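Local coordinates for VgrG protein (Vibrio cholerae, PDB 4DTH) that probably cross-links actin through its toxin domain, which binds ATP and magnesium ions, at residues G67-P72 with K148-A153; A56-T61 with L112-H117; K285-L290 with A297-I302. All coordinates share one frame; numbering follows the deposited sequence.

Contact 1: residues G67-P72 with K148-A153; sequences GSYQRP and KHVIAA
Val150 meets both Tyr69 and Arg71, one with each of its two methyl groups. CG2 goes to the phenol end of Tyr69. Val150 CG2 lies 3.7 Å from Tyr69 OH and 3.8 Å from Tyr69 CZ. The two side chains cross at about a right angle. CG1 goes to the guanidinium group, with Val150 CG1 3.9 Å from Arg71 NH1. Val150 buries the most surface of the three residues, then Tyr69, then Arg71.

Tyr69 starts the loop that follows strand 56-68, and Val150 opens strand 150-153. Both belong to the actin cross-linking domain. Strand 150-153 pairs antiparallel with strand 34-38, and both Tyr69 and Val150 also touch Ala37 of that strand. The contact joins the loop after strand 56-68 to the start of strand 150-153. It relies on side chains, because the backbones stay well apart: the nearest CA atoms, Arg71 CA and Val150 CA, are 9.9 Å apart.

Arg71 reaches Val150 by folding back. Its CG is anti to the backbone N, and the chain bends at chi2 (75°). This brings Arg71 NH1 within 3.2 Å of Tyr69 OH in a hydrogen bond. The bond is not straight, with an angle of 136° at the hydrogen, and the oxygen lies 29° out of the guanidinium plane. His127 adds to the grip: its ND1 is hydrogen-bonded to Tyr69 OH, and its backbone O is hydrogen-bonded to Arg71 NH1. Arg71 NE is hydrogen-bonded to Leu75 O.

Contact 2: residues A56-T61 with L112-H117; sequences ALFMLT and LWLATH. With SO4 (sulfate ion), chain H.
Helix 101-124 packs against strand 56-68 in an alpha-beta layer of the actin cross-linking domain, and Leu114 of the helix meets Phe58 and Leu60 of the strand. The strand has a classic beta bulge here: Leu57 and Phe58 both face Val49 of strand 45-51. Phe58 and Leu60 both point toward the helix.

Leu114 CD2 does most of the touching. It sits at the edge of the Phe58 ring, near the ring plane, with Phe58 CE1 3.5 Å from Leu114 CD2. Leu114 CB also lies in that plane, 3.9 Å from Phe58 CZ. Phe58 CG lies between the backbone N and the carbonyl carbon (chi1 66°), and the ring runs out toward the helix with CE1 and CZ leading. Leu60 approaches the same methyl tip to tip, and Leu60 CD1 is 3.9 Å from Leu114 CD2. All three side chains are buried and apolar. Ala110 and Met111 of the same helix also touch Phe58, while Phe46 and Val49 touch Leu60.

Another side of the helix carries polar groups and a sulfate ion, probably from the crystallisation liquor. Trp113 and His117 stand one turn apart and reach the sulfate together. His117 CB lies over one face of the indole, offset toward its rim. Trp113 O accepts two bonds, from His117 N and from Thr116 OG1, the latter at 2.8 Å. Glu136 N gives the sulfate a further hydrogen bond. His117 ND1 binds sulfate O2 at 2.9 Å, at an angle of 158° and in the plane of the imidazole. The indole bond is straighter: Trp113 NE1 points at sulfate O4, 2.9 Å away, with an angle of 170° at the hydrogen.

Contact 3: residues K285-L290 with A297-I302; sequences KIVEIL and AVMKHI
Val287 and Leu290 meet Met299 and Val298 where the chain turns back on itself between strand 277-279 and helix 292-307. Residues 285-289 have helical backbone angles without the regular helix bonds. Instead, three backbone bonds span three residues each, for example Leu290 N to Val287 O at 3.2 Å. The 285-290 turn lies just before helix 292-307 and packs against its second turn, within the actin cross-linking domain.

The more enclosed part of the contact is the pair Leu290 and Val298. Their side chains cross at about a right angle, and the methyl Leu290 CD1 lies 3.9 Å from Val298 CG2. Val298 is the one buried residue of the four, and it also touches Phe209 of helix 204-212. Leu290 itself is partly exposed.

Val287 and Met299 make the more solvent-exposed side, though they approach just as closely. Both are partly exposed, and their side chains cross obliquely. The thioether does the touching: Val287 CG2 is 3.8 Å from Met299 SD, while Met299 CG is a little farther from the same methyl. The bend at chi2 (-45°) helps to place Met299 SD beside Val287 CG2, and chi3 (-62°) turns only the terminal methyl CE. Met299 also touches Tyr235 of helix 221-245. All the contacts between the two segments are apolar.

Polar groups lie beyond these four residues. Glu288 is exposed, and Glu288 OE1 makes a salt bridge of 3.5 Å with Lys285 NZ, within the same segment. In the other segment, His301 folds back on its own helix. His301 ND1 binds Ala297 O at 2.7 Å, with an angle of 170° at the hydrogen and the oxygen in the plane of the imidazole.

Overall arrangement
Contacts 1 and 2 share strand 56-68, and their segments alternate along the chain. Their centres are about 19 Å apart, and their nearest atoms about 6 Å apart, so they do not touch. Contact 3 comes later in the chain and lies on the opposite side of its centre, about 49 Å from contact 1 and about 41 Å from contact 2 between centres. ATP and the magnesium ions lie between contacts 1 and 2 and contact 3. The Phe58 side chain of contact 2 lies about 8 Å from ATP, too far to touch it, and about 11 Å from a magnesium ion. Strand 85-97, which pairs with 56-68, carries Glu90, a ligand of one magnesium ion.

Contact 1: residues G67-P72 with K148-A153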
ATOM      1  N   GLY A  67       4.170  -3.138 -21.733  1.00 30.54           N
ATOM      2  CA  GLY A  67       4.500  -3.976 -22.879  1.00 30.19           C
ATOM      3  C   GLY A  67       5.964  -4.341 -23.014  1.00 31.46           C
ATOM      4  O   GLY A  67       6.808  -3.828 -22.279  1.00 29.70           O
ATOM      5  N   SER A  68       6.268  -5.245 -23.953  1.00 27.16           N
ATOM      6  CA  SER A  68       7.633  -5.704 -24.200  1.00 26.92           C
ATOM      7  C   SER A  68       8.527  -4.570 -24.696  1.00 28.63           C
ATOM      8  O   SER A  68       8.065  -3.659 -25.384  1.00 27.83           O
ATOM      9  CB  SER A  68       7.642  -6.883 -25.167  1.00 31.63           C
ATOM     10  OG  SER A  68       7.032  -8.009 -24.549  1.00 40.28           O
ATOM     11  N   TYR A  69       9.789  -4.605 -24.277  1.00 23.87           N
ATOM     12  CA  TYR A  69      10.778  -3.598 -24.649  1.00 23.25           C
ATOM     13  C   TYR A  69      11.448  -3.994 -25.938  1.00 27.54           C
ATOM     14  O   TYR A  69      11.846  -5.150 -26.102  1.00 27.61           O
ATOM     15  CB  TYR A  69      11.831  -3.444 -23.537  1.00 23.17           C
ATOM     16  CG  TYR A  69      12.981  -2.512 -23.869  1.00 22.71           C
ATOM     17  CD1 TYR A  69      12.782  -1.134 -23.979  1.00 23.65           C
ATOM     18  CD2 TYR A  69      14.276  -2.998 -24.024  1.00 22.99           C
ATOM     19  CE1 TYR A  69      13.846  -0.266 -24.234  1.00 22.94           C
ATOM     20  CE2 TYR A  69      15.346  -2.140 -24.294  1.00 23.29           C
ATOM     21  CZ  TYR A  69      15.124  -0.777 -24.407  1.00 26.55           C
ATOM     22  OH  TYR A  69      16.173   0.077 -24.665  1.00 23.28           O
ATOM     23  N   GLN A  70      11.581  -3.028 -26.843  1.00 23.87           N
ATOM     24  CA  GLN A  70      12.293  -3.211 -28.103  1.00 24.12           C
ATOM     25  C   GLN A  70      13.372  -2.144 -28.146  1.00 27.38           C
ATOM     26  O   GLN A  70      13.060  -0.947 -28.160  1.00 26.58           O
ATOM     27  CB  GLN A  70      11.361  -3.111 -29.332  1.00 25.63           C
ATOM     28  CG  GLN A  70      10.271  -4.199 -29.387  1.00 41.52           C
ATOM     29  CD  GLN A  70      10.818  -5.618 -29.341  1.00 59.31           C
ATOM     30  OE1 GLN A  70      11.805  -5.972 -30.012  1.00 57.72           O
ATOM     31  NE2 GLN A  70      10.191  -6.460 -28.531  1.00 51.66           N
ATOM     32  N   ARG A  71      14.642  -2.592 -28.114  1.00 25.47           N
ATOM     33  CA  ARG A  71      15.799  -1.709 -28.186  1.00 25.64           C
ATOM     34  C   ARG A  71      15.721  -0.955 -29.516  1.00 28.38           C
ATOM     35  O   ARG A  71      15.679  -1.612 -30.561  1.00 27.15           O
ATOM     36  CB  ARG A  71      17.106  -2.535 -28.132  1.00 27.30           C
ATOM     37  CG  ARG A  71      18.399  -1.708 -28.183  1.00 34.87           C
ATOM     38  CD  ARG A  71      18.621  -1.057 -26.853  1.00 28.41           C
ATOM     39  NE  ARG A  71      19.810  -0.212 -26.747  1.00 27.10           N
ATOM     40  CZ  ARG A  71      20.100   0.446 -25.630  1.00 34.09           C
ATOM     41  NH1 ARG A  71      19.313   0.335 -24.567  1.00 21.84           N
ATOM     42  NH2 ARG A  71      21.175   1.218 -25.565  1.00 23.26           N
ATOM     43  N   PRO A  72      15.673   0.399 -29.516  1.00 24.47           N
ATOM     44  CA  PRO A  72      15.640   1.124 -30.795  1.00 24.25           C
ATOM     45  C   PRO A  72      16.826   0.715 -31.681  1.00 28.15           C
ATOM     46  O   PRO A  72      17.946   0.580 -31.170  1.00 26.91           O
ATOM     47  CB  PRO A  72      15.723   2.594 -30.376  1.00 26.03           C
ATOM     48  CG  PRO A  72      15.185   2.613 -28.991  1.00 29.98           C
ATOM     49  CD  PRO A  72      15.693   1.341 -28.379  1.00 25.53           C
ATOM     50  N   LYS A 148      20.742  -4.540 -14.362  1.00 24.76           N
ATOM     51  CA  LYS A 148      20.098  -5.059 -15.564  1.00 24.54           C
ATOM     52  C   LYS A 148      18.780  -4.316 -15.812  1.00 26.27           C
ATOM     53  O   LYS A 148      17.691  -4.867 -15.653  1.00 26.76           O
ATOM     54  CB  LYS A 148      19.899  -6.586 -15.476  1.00 28.89           C
ATOM     55  CG  LYS A 148      20.505  -7.336 -16.654  1.00 54.02           C
ATOM     56  CD  LYS A 148      20.478  -8.848 -16.448  1.00 69.38           C
ATOM     57  CE  LYS A 148      20.832  -9.587 -17.714  1.00 83.64           C
ATOM     58  NZ  LYS A 148      19.652  -9.733 -18.591  1.00 94.55           N
ATOM     59  N   HIS A 149      18.901  -3.030 -16.160  1.00 21.49           N
ATOM     60  CA  HIS A 149      17.778  -2.147 -16.471  1.00 20.04           C
ATOM     61  C   HIS A 149      18.237  -1.031 -17.392  1.00 23.06           C
ATOM     62  O   HIS A 149      19.439  -0.785 -17.519  1.00 22.14           O
ATOM     63  CB  HIS A 149      17.150  -1.540 -15.181  1.00 19.56           C
ATOM     64  CG  HIS A 149      17.911  -0.370 -14.618  1.00 21.76           C
ATOM     65  ND1 HIS A 149      18.931  -0.546 -13.700  1.00 22.73           N
ATOM     66  CD2 HIS A 149      17.791   0.955 -14.888  1.00 22.29           C
ATOM     67  CE1 HIS A 149      19.395   0.666 -13.436  1.00 21.56           C
ATOM     68  NE2 HIS A 149      18.738   1.601 -14.128  1.00 21.84           N
ATOM     69  N   VAL A 150      17.278  -0.345 -18.019  1.00 19.13           N
ATOM     70  CA  VAL A 150      17.520   0.870 -18.796  1.00 18.48           C
ATOM     71  C   VAL A 150      16.400   1.853 -18.480  1.00 21.44           C
ATOM     72  O   VAL A 150      15.276   1.437 -18.176  1.00 20.73           O
ATOM     73  CB  VAL A 150      17.711   0.685 -20.336  1.00 21.79           C
ATOM     74  CG1 VAL A 150      18.963  -0.121 -20.660  1.00 21.36           C
ATOM     75  CG2 VAL A 150      16.477   0.087 -21.014  1.00 21.36           C
ATOM     76  N   ILE A 151      16.707   3.146 -18.561  1.00 17.55           N
ATOM     77  CA  ILE A 151      15.720   4.211 -18.371  1.00 17.11           C
ATOM     78  C   ILE A 151      15.541   4.854 -19.739  1.00 20.78           C
ATOM     79  O   ILE A 151      16.535   5.221 -20.375  1.00 19.21           O
ATOM     80  CB  ILE A 151      16.191   5.251 -17.304  1.00 19.84           C
ATOM     81  CG1 ILE A 151      16.402   4.602 -15.910  1.00 20.26           C
ATOM     82  CG2 ILE A 151      15.229   6.471 -17.244  1.00 19.17           C
ATOM     83  CD1 ILE A 151      15.104   4.021 -15.223  1.00 22.26           C
ATOM     84  N   ALA A 152      14.288   5.023 -20.176  1.00 18.35           N
ATOM     85  CA  ALA A 152      13.997   5.628 -21.471  1.00 18.27           C
ATOM     86  C   ALA A 152      12.847   6.612 -21.397  1.00 21.39           C
ATOM     87  O   ALA A 152      11.876   6.381 -20.680  1.00 19.27           O
ATOM     88  CB  ALA A 152      13.712   4.561 -22.512  1.00 19.49           C
ATOM     89  N   ALA A 153      12.956   7.706 -22.157  1.00 19.49           N
ATOM     90  CA  ALA A 153      11.950   8.766 -22.224  1.00 19.38           C
ATOM     91  C   ALA A 153      10.633   8.273 -22.787  1.00 22.49           C
ATOM     92  O   ALA A 153      10.612   7.359 -23.619  1.00 21.90           O
ATOM     93  CB  ALA A 153      12.464   9.889 -23.096  1.00 20.32           C
TER

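Contact 2: residues A56-T61 with L112-H117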
ATOM      1  N   ALA A  56      18.016   5.435   4.375  1.00 26.65           N
ATOM      2  CA  ALA A  56      17.249   5.066   3.179  1.00 25.38           C
ATOM      3  C   ALA A  56      15.961   5.910   3.106  1.00 25.91           C
ATOM      4  O   ALA A  56      15.197   5.959   4.076  1.00 24.42           O
ATOM      5  CB  ALA A  56      16.928   3.580   3.204  1.00 26.64           C
ATOM      6  N   LEU A  57      15.760   6.623   1.980  1.00 20.81           N
ATOM      7  CA  LEU A  57      14.609   7.519   1.801  1.00 19.51           C
ATOM      8  C   LEU A  57      13.494   6.925   0.957  1.00 21.54           C
ATOM      9  O   LEU A  57      12.325   7.001   1.345  1.00 21.06           O
ATOM     10  CB  LEU A  57      15.067   8.880   1.250  1.00 19.51           C
ATOM     11  CG  LEU A  57      16.137   9.615   2.090  1.00 23.87           C
ATOM     12  CD1 LEU A  57      16.696  10.797   1.331  1.00 23.60           C
ATOM     13  CD2 LEU A  57      15.587  10.048   3.473  1.00 25.38           C
ATOM     14  N   PHE A  58      13.839   6.338  -0.192  1.00 18.74           N
ATOM     15  CA  PHE A  58      12.849   5.704  -1.059  1.00 17.85           C
ATOM     16  C   PHE A  58      13.449   4.686  -2.002  1.00 22.40           C
ATOM     17  O   PHE A  58      14.642   4.740  -2.315  1.00 22.68           O
ATOM     18  CB  PHE A  58      11.989   6.734  -1.820  1.00 18.83           C
ATOM     19  CG  PHE A  58      12.738   7.579  -2.822  1.00 19.27           C
ATOM     20  CD1 PHE A  58      12.917   7.141  -4.129  1.00 20.42           C
ATOM     21  CD2 PHE A  58      13.214   8.837  -2.472  1.00 20.44           C
ATOM     22  CE1 PHE A  58      13.609   7.924  -5.057  1.00 20.40           C
ATOM     23  CE2 PHE A  58      13.890   9.628  -3.402  1.00 21.68           C
ATOM     24  CZ  PHE A  58      14.069   9.175  -4.697  1.00 19.48           C
ATOM     25  N   MET A  59      12.607   3.781  -2.485  1.00 19.14           N
ATOM     26  CA  MET A  59      13.021   2.755  -3.429  1.00 19.84           C
ATOM     27  C   MET A  59      12.643   3.158  -4.846  1.00 21.29           C
ATOM     28  O   MET A  59      11.629   3.820  -5.060  1.00 19.62           O
ATOM     29  CB  MET A  59      12.314   1.423  -3.104  1.00 22.97           C
ATOM     30  CG  MET A  59      12.688   0.826  -1.770  1.00 28.48           C
ATOM     31  SD  MET A  59      11.647  -0.612  -1.499  1.00 34.82           S
ATOM     32  CE  MET A  59      12.215  -1.159   0.064  1.00 33.05           C
ATOM     33  N   LEU A  60      13.426   2.695  -5.817  1.00 19.11           N
ATOM     34  CA  LEU A  60      13.123   2.866  -7.238  1.00 19.71           C
ATOM     35  C   LEU A  60      12.536   1.537  -7.675  1.00 22.66           C
ATOM     36  O   LEU A  60      13.191   0.494  -7.539  1.00 22.10           O
ATOM     37  CB  LEU A  60      14.399   3.181  -8.035  1.00 20.13           C
ATOM     38  CG  LEU A  60      14.803   4.658  -8.076  1.00 26.15           C
ATOM     39  CD1 LEU A  60      15.513   5.075  -6.814  1.00 27.21           C
ATOM     40  CD2 LEU A  60      15.694   4.915  -9.252  1.00 30.24           C
ATOM     41  N   THR A  61      11.280   1.551  -8.129  1.00 19.66           N
ATOM     42  CA  THR A  61      10.606   0.315  -8.509  1.00 19.60           C
ATOM     43  C   THR A  61       9.955   0.393  -9.879  1.00 22.58           C
ATOM     44  O   THR A  61       9.598   1.483 -10.346  1.00 21.38           O
ATOM     45  CB  THR A  61       9.509  -0.081  -7.462  1.00 24.35           C
ATOM     46  OG1 THR A  61       8.383   0.796  -7.575  1.00 22.44           O
ATOM     47  CG2 THR A  61      10.010  -0.095  -6.010  1.00 25.19           C
ATOM     48  N   LEU A 112      11.951  14.909  -5.641  1.00 19.00           N
ATOM     49  CA  LEU A 112      11.985  16.015  -6.606  1.00 19.34           C
ATOM     50  C   LEU A 112      13.361  16.125  -7.243  1.00 21.69           C
ATOM     51  O   LEU A 112      13.447  16.324  -8.457  1.00 20.27           O
ATOM     52  CB  LEU A 112      11.552  17.346  -5.984  1.00 19.80           C
ATOM     53  CG  LEU A 112      10.069  17.449  -5.617  1.00 24.58           C
ATOM     54  CD1 LEU A 112       9.841  18.581  -4.633  1.00 25.52           C
ATOM     55  CD2 LEU A 112       9.183  17.597  -6.865  1.00 26.57           C
ATOM     56  N   TRP A 113      14.427  15.912  -6.450  1.00 19.27           N
ATOM     57  CA  TRP A 113      15.798  15.923  -6.970  1.00 20.03           C
ATOM     58  C   TRP A 113      15.947  14.795  -8.002  1.00 20.93           C
ATOM     59  O   TRP A 113      16.501  15.024  -9.079  1.00 19.79           O
ATOM     60  CB  TRP A 113      16.859  15.757  -5.855  1.00 19.41           C
ATOM     61  CG  TRP A 113      18.203  15.383  -6.432  1.00 20.76           C
ATOM     62  CD1 TRP A 113      19.042  16.201  -7.132  1.00 23.43           C
ATOM     63  CD2 TRP A 113      18.744  14.058  -6.551  1.00 20.08           C
ATOM     64  NE1 TRP A 113      20.091  15.475  -7.648  1.00 23.05           N
ATOM     65  CE2 TRP A 113      19.930  14.156  -7.316  1.00 23.94           C
ATOM     66  CE3 TRP A 113      18.343  12.794  -6.086  1.00 20.98           C
ATOM     67  CZ2 TRP A 113      20.726  13.046  -7.605  1.00 23.26           C
ATOM     68  CZ3 TRP A 113      19.136  11.694  -6.371  1.00 22.14           C
ATOM     69  CH2 TRP A 113      20.327  11.832  -7.100  1.00 22.65           C
ATOM     70  N   LEU A 114      15.502  13.570  -7.651  1.00 17.63           N
ATOM     71  CA  LEU A 114      15.631  12.436  -8.571  1.00 17.27           C
ATOM     72  C   LEU A 114      14.891  12.672  -9.887  1.00 20.71           C
ATOM     73  O   LEU A 114      15.429  12.336 -10.943  1.00 18.67           O
ATOM     74  CB  LEU A 114      15.240  11.092  -7.924  1.00 17.31           C
ATOM     75  CG  LEU A 114      15.472   9.864  -8.823  1.00 20.77           C
ATOM     76  CD1 LEU A 114      16.951   9.656  -9.125  1.00 20.50           C
ATOM     77  CD2 LEU A 114      14.874   8.619  -8.214  1.00 22.60           C
ATOM     78  N   ALA A 115      13.705  13.314  -9.834  1.00 18.64           N
ATOM     79  CA  ALA A 115      12.955  13.646 -11.051  1.00 18.72           C
ATOM     80  C   ALA A 115      13.783  14.580 -11.946  1.00 21.15           C
ATOM     81  O   ALA A 115      13.835  14.362 -13.155  1.00 19.99           O
ATOM     82  CB  ALA A 115      11.627  14.289 -10.694  1.00 19.35           C
ATOM     83  N   THR A 116      14.476  15.578 -11.356  1.00 18.47           N
ATOM     84  CA  THR A 116      15.335  16.457 -12.158  1.00 18.59           C
ATOM     85  C   THR A 116      16.529  15.685 -12.725  1.00 22.19           C
ATOM     86  O   THR A 116      16.917  15.920 -13.867  1.00 20.90           O
ATOM     87  CB  THR A 116      15.761  17.725 -11.399  1.00 27.02           C
ATOM     88  OG1 THR A 116      16.778  17.416 -10.436  1.00 35.88           O
ATOM     89  CG2 THR A 116      14.590  18.444 -10.764  1.00 18.06           C
ATOM     90  N   HIS A 117      17.089  14.753 -11.934  1.00 19.64           N
ATOM     91  CA  HIS A 117      18.206  13.904 -12.364  1.00 19.56           C
ATOM     92  C   HIS A 117      17.768  13.008 -13.548  1.00 21.31           C
ATOM     93  O   HIS A 117      18.519  12.862 -14.522  1.00 20.45           O
ATOM     94  CB  HIS A 117      18.723  13.076 -11.170  1.00 20.66           C
ATOM     95  CG  HIS A 117      19.820  12.131 -11.529  1.00 24.57           C
ATOM     96  ND1 HIS A 117      21.136  12.550 -11.613  1.00 27.32           N
ATOM     97  CD2 HIS A 117      19.760  10.810 -11.816  1.00 26.59           C
ATOM     98  CE1 HIS A 117      21.830  11.477 -11.962  1.00 26.82           C
ATOM     99  NE2 HIS A 117      21.045  10.408 -12.091  1.00 26.86           N
TER
HETATM  100  S   SO4 H 407      22.805  15.755 -10.145  1.00 43.38           S
HETATM  101  O1  SO4 H 407      23.551  16.605 -11.068  1.00 43.81           O
HETATM  102  O2  SO4 H 407      21.539  15.316 -10.775  1.00 43.92           O
HETATM  103  O3  SO4 H 407      23.608  14.576  -9.833  1.00 43.88           O
HETATM  104  O4  SO4 H 407      22.500  16.521  -8.916  1.00 40.18           O

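Contact 3: residues K285-L290 with A297-I302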
ATOM      1  N   LYS A 285      -4.735 -10.890  12.099  1.00 24.42           N
ATOM      2  CA  LYS A 285      -3.651 -10.474  13.007  1.00 23.92           C
ATOM      3  C   LYS A 285      -4.178  -9.722  14.235  1.00 27.38           C
ATOM      4  O   LYS A 285      -3.621  -9.878  15.328  1.00 26.76           O
ATOM      5  CB  LYS A 285      -2.605  -9.615  12.279  1.00 26.46           C
ATOM      6  CG  LYS A 285      -1.753 -10.356  11.226  1.00 38.80           C
ATOM      7  CD  LYS A 285      -0.699 -11.319  11.803  1.00 49.02           C
ATOM      8  CE  LYS A 285       0.498 -10.636  12.427  1.00 58.75           C
ATOM      9  NZ  LYS A 285       1.492 -11.620  12.926  1.00 67.30           N
ATOM     10  N   ILE A 286      -5.253  -8.923  14.067  1.00 23.75           N
ATOM     11  CA  ILE A 286      -5.828  -8.131  15.165  1.00 23.56           C
ATOM     12  C   ILE A 286      -6.312  -8.944  16.377  1.00 29.49           C
ATOM     13  O   ILE A 286      -6.272  -8.429  17.494  1.00 28.07           O
ATOM     14  CB  ILE A 286      -6.822  -7.040  14.686  1.00 25.65           C
ATOM     15  CG1 ILE A 286      -6.847  -5.839  15.677  1.00 25.40           C
ATOM     16  CG2 ILE A 286      -8.219  -7.628  14.433  1.00 25.51           C
ATOM     17  CD1 ILE A 286      -7.644  -4.632  15.256  1.00 26.00           C
ATOM     18  N   VAL A 287      -6.741 -10.207  16.154  1.00 29.37           N
ATOM     19  CA  VAL A 287      -7.205 -11.134  17.199  1.00 31.65           C
ATOM     20  C   VAL A 287      -6.138 -11.317  18.297  1.00 35.66           C
ATOM     21  O   VAL A 287      -6.483 -11.472  19.470  1.00 34.88           O
ATOM     22  CB  VAL A 287      -7.707 -12.462  16.546  1.00 37.43           C
ATOM     23  CG1 VAL A 287      -7.394 -13.702  17.376  1.00 38.21           C
ATOM     24  CG2 VAL A 287      -9.192 -12.379  16.247  1.00 37.73           C
ATOM     25  N   GLU A 288      -4.847 -11.209  17.907  1.00 31.68           N
ATOM     26  CA  GLU A 288      -3.681 -11.328  18.789  1.00 31.73           C
ATOM     27  C   GLU A 288      -3.602 -10.241  19.869  1.00 34.86           C
ATOM     28  O   GLU A 288      -2.933 -10.456  20.882  1.00 35.50           O
ATOM     29  CB  GLU A 288      -2.376 -11.369  17.968  1.00 33.37           C
ATOM     30  CG  GLU A 288      -2.277 -12.548  17.007  1.00 44.79           C
ATOM     31  CD  GLU A 288      -1.194 -12.512  15.938  1.00 70.20           C
ATOM     32  OE1 GLU A 288      -0.338 -11.598  15.966  1.00 62.02           O
ATOM     33  OE2 GLU A 288      -1.207 -13.409  15.065  1.00 69.19           O
ATOM     34  N   ILE A 289      -4.280  -9.086  19.681  1.00 28.92           N
ATOM     35  CA  ILE A 289      -4.244  -8.013  20.677  1.00 28.04           C
ATOM     36  C   ILE A 289      -5.174  -8.293  21.863  1.00 33.08           C
ATOM     37  O   ILE A 289      -5.116  -7.578  22.861  1.00 32.80           O
ATOM     38  CB  ILE A 289      -4.405  -6.580  20.092  1.00 30.87           C
ATOM     39  CG1 ILE A 289      -5.883  -6.217  19.793  1.00 30.64           C
ATOM     40  CG2 ILE A 289      -3.462  -6.336  18.883  1.00 30.52           C
ATOM     41  CD1 ILE A 289      -6.134  -4.743  19.522  1.00 34.32           C
ATOM     42  N   LEU A 290      -6.044  -9.311  21.734  1.00 30.26           N
ATOM     43  CA  LEU A 290      -7.013  -9.714  22.760  1.00 29.43           C
ATOM     44  C   LEU A 290      -6.589 -11.014  23.444  1.00 35.10           C
ATOM     45  O   LEU A 290      -5.767 -11.753  22.906  1.00 34.98           O
ATOM     46  CB  LEU A 290      -8.399  -9.948  22.107  1.00 28.60           C
ATOM     47  CG  LEU A 290      -9.019  -8.805  21.294  1.00 31.27           C
ATOM     48  CD1 LEU A 290     -10.192  -9.303  20.470  1.00 30.91           C
ATOM     49  CD2 LEU A 290      -9.459  -7.667  22.185  1.00 30.75           C
ATOM     50  N   ALA A 297     -15.142 -14.461  21.985  1.00 29.05           N
ATOM     51  CA  ALA A 297     -16.374 -13.675  22.135  1.00 28.48           C
ATOM     52  C   ALA A 297     -16.585 -12.725  20.950  1.00 29.98           C
ATOM     53  O   ALA A 297     -17.698 -12.638  20.432  1.00 29.12           O
ATOM     54  CB  ALA A 297     -16.349 -12.895  23.443  1.00 29.45           C
ATOM     55  N   VAL A 298     -15.512 -12.046  20.491  1.00 24.80           N
ATOM     56  CA  VAL A 298     -15.584 -11.143  19.335  1.00 23.14           C
ATOM     57  C   VAL A 298     -15.970 -11.943  18.080  1.00 25.52           C
ATOM     58  O   VAL A 298     -16.948 -11.595  17.411  1.00 24.12           O
ATOM     59  CB  VAL A 298     -14.257 -10.350  19.125  1.00 26.50           C
ATOM     60  CG1 VAL A 298     -14.213  -9.687  17.749  1.00 26.11           C
ATOM     61  CG2 VAL A 298     -14.044  -9.314  20.224  1.00 26.16           C
ATOM     62  N   MET A 299     -15.196 -13.006  17.765  1.00 23.48           N
ATOM     63  CA  MET A 299     -15.392 -13.834  16.574  1.00 23.02           C
ATOM     64  C   MET A 299     -16.769 -14.470  16.493  1.00 26.96           C
ATOM     65  O   MET A 299     -17.389 -14.438  15.426  1.00 25.40           O
ATOM     66  CB  MET A 299     -14.270 -14.875  16.409  1.00 24.68           C
ATOM     67  CG  MET A 299     -12.877 -14.256  16.246  1.00 27.00           C
ATOM     68  SD  MET A 299     -12.773 -12.846  15.105  1.00 29.52           S
ATOM     69  CE  MET A 299     -13.245 -13.591  13.646  1.00 26.55           C
ATOM     70  N   LYS A 300     -17.255 -15.010  17.621  1.00 26.34           N
ATOM     71  CA  LYS A 300     -18.572 -15.641  17.716  1.00 26.41           C
ATOM     72  C   LYS A 300     -19.691 -14.656  17.349  1.00 28.52           C
ATOM     73  O   LYS A 300     -20.648 -15.058  16.688  1.00 29.69           O
ATOM     74  CB  LYS A 300     -18.794 -16.235  19.126  1.00 30.26           C
ATOM     75  CG  LYS A 300     -18.811 -17.768  19.163  1.00 59.03           C
ATOM     76  CD  LYS A 300     -17.727 -18.343  20.075  1.00 75.09           C
ATOM     77  CE  LYS A 300     -17.652 -19.852  20.062  1.00 91.32           C
ATOM     78  NZ  LYS A 300     -17.539 -20.391  21.445  1.00103.46           N
ATOM     79  N   HIS A 301     -19.540 -13.366  17.709  1.00 22.97           N
ATOM     80  CA  HIS A 301     -20.537 -12.324  17.432  1.00 22.16           C
ATOM     81  C   HIS A 301     -20.533 -11.743  16.015  1.00 23.73           C
ATOM     82  O   HIS A 301     -21.504 -11.086  15.628  1.00 22.34           O
ATOM     83  CB  HIS A 301     -20.487 -11.222  18.493  1.00 23.24           C
ATOM     84  CG  HIS A 301     -21.082 -11.645  19.796  1.00 26.61           C
ATOM     85  ND1 HIS A 301     -20.312 -12.227  20.786  1.00 28.85           N
ATOM     86  CD2 HIS A 301     -22.364 -11.575  20.225  1.00 28.16           C
ATOM     87  CE1 HIS A 301     -21.145 -12.483  21.786  1.00 28.06           C
ATOM     88  NE2 HIS A 301     -22.386 -12.092  21.499  1.00 28.22           N
ATOM     89  N   ILE A 302     -19.475 -11.993  15.230  1.00 20.04           N
ATOM     90  CA  ILE A 302     -19.408 -11.476  13.857  1.00 19.45           C
ATOM     91  C   ILE A 302     -20.373 -12.202  12.908  1.00 22.95           C
ATOM     92  O   ILE A 302     -21.020 -11.536  12.107  1.00 22.44           O
ATOM     93  CB  ILE A 302     -17.961 -11.432  13.300  1.00 21.75           C
ATOM     94  CG1 ILE A 302     -17.057 -10.550  14.189  1.00 22.60           C
ATOM     95  CG2 ILE A 302     -17.948 -10.923  11.835  1.00 21.99           C
ATOM     96  CD1 ILE A 302     -15.555 -10.556  13.814  1.00 24.60           C
TER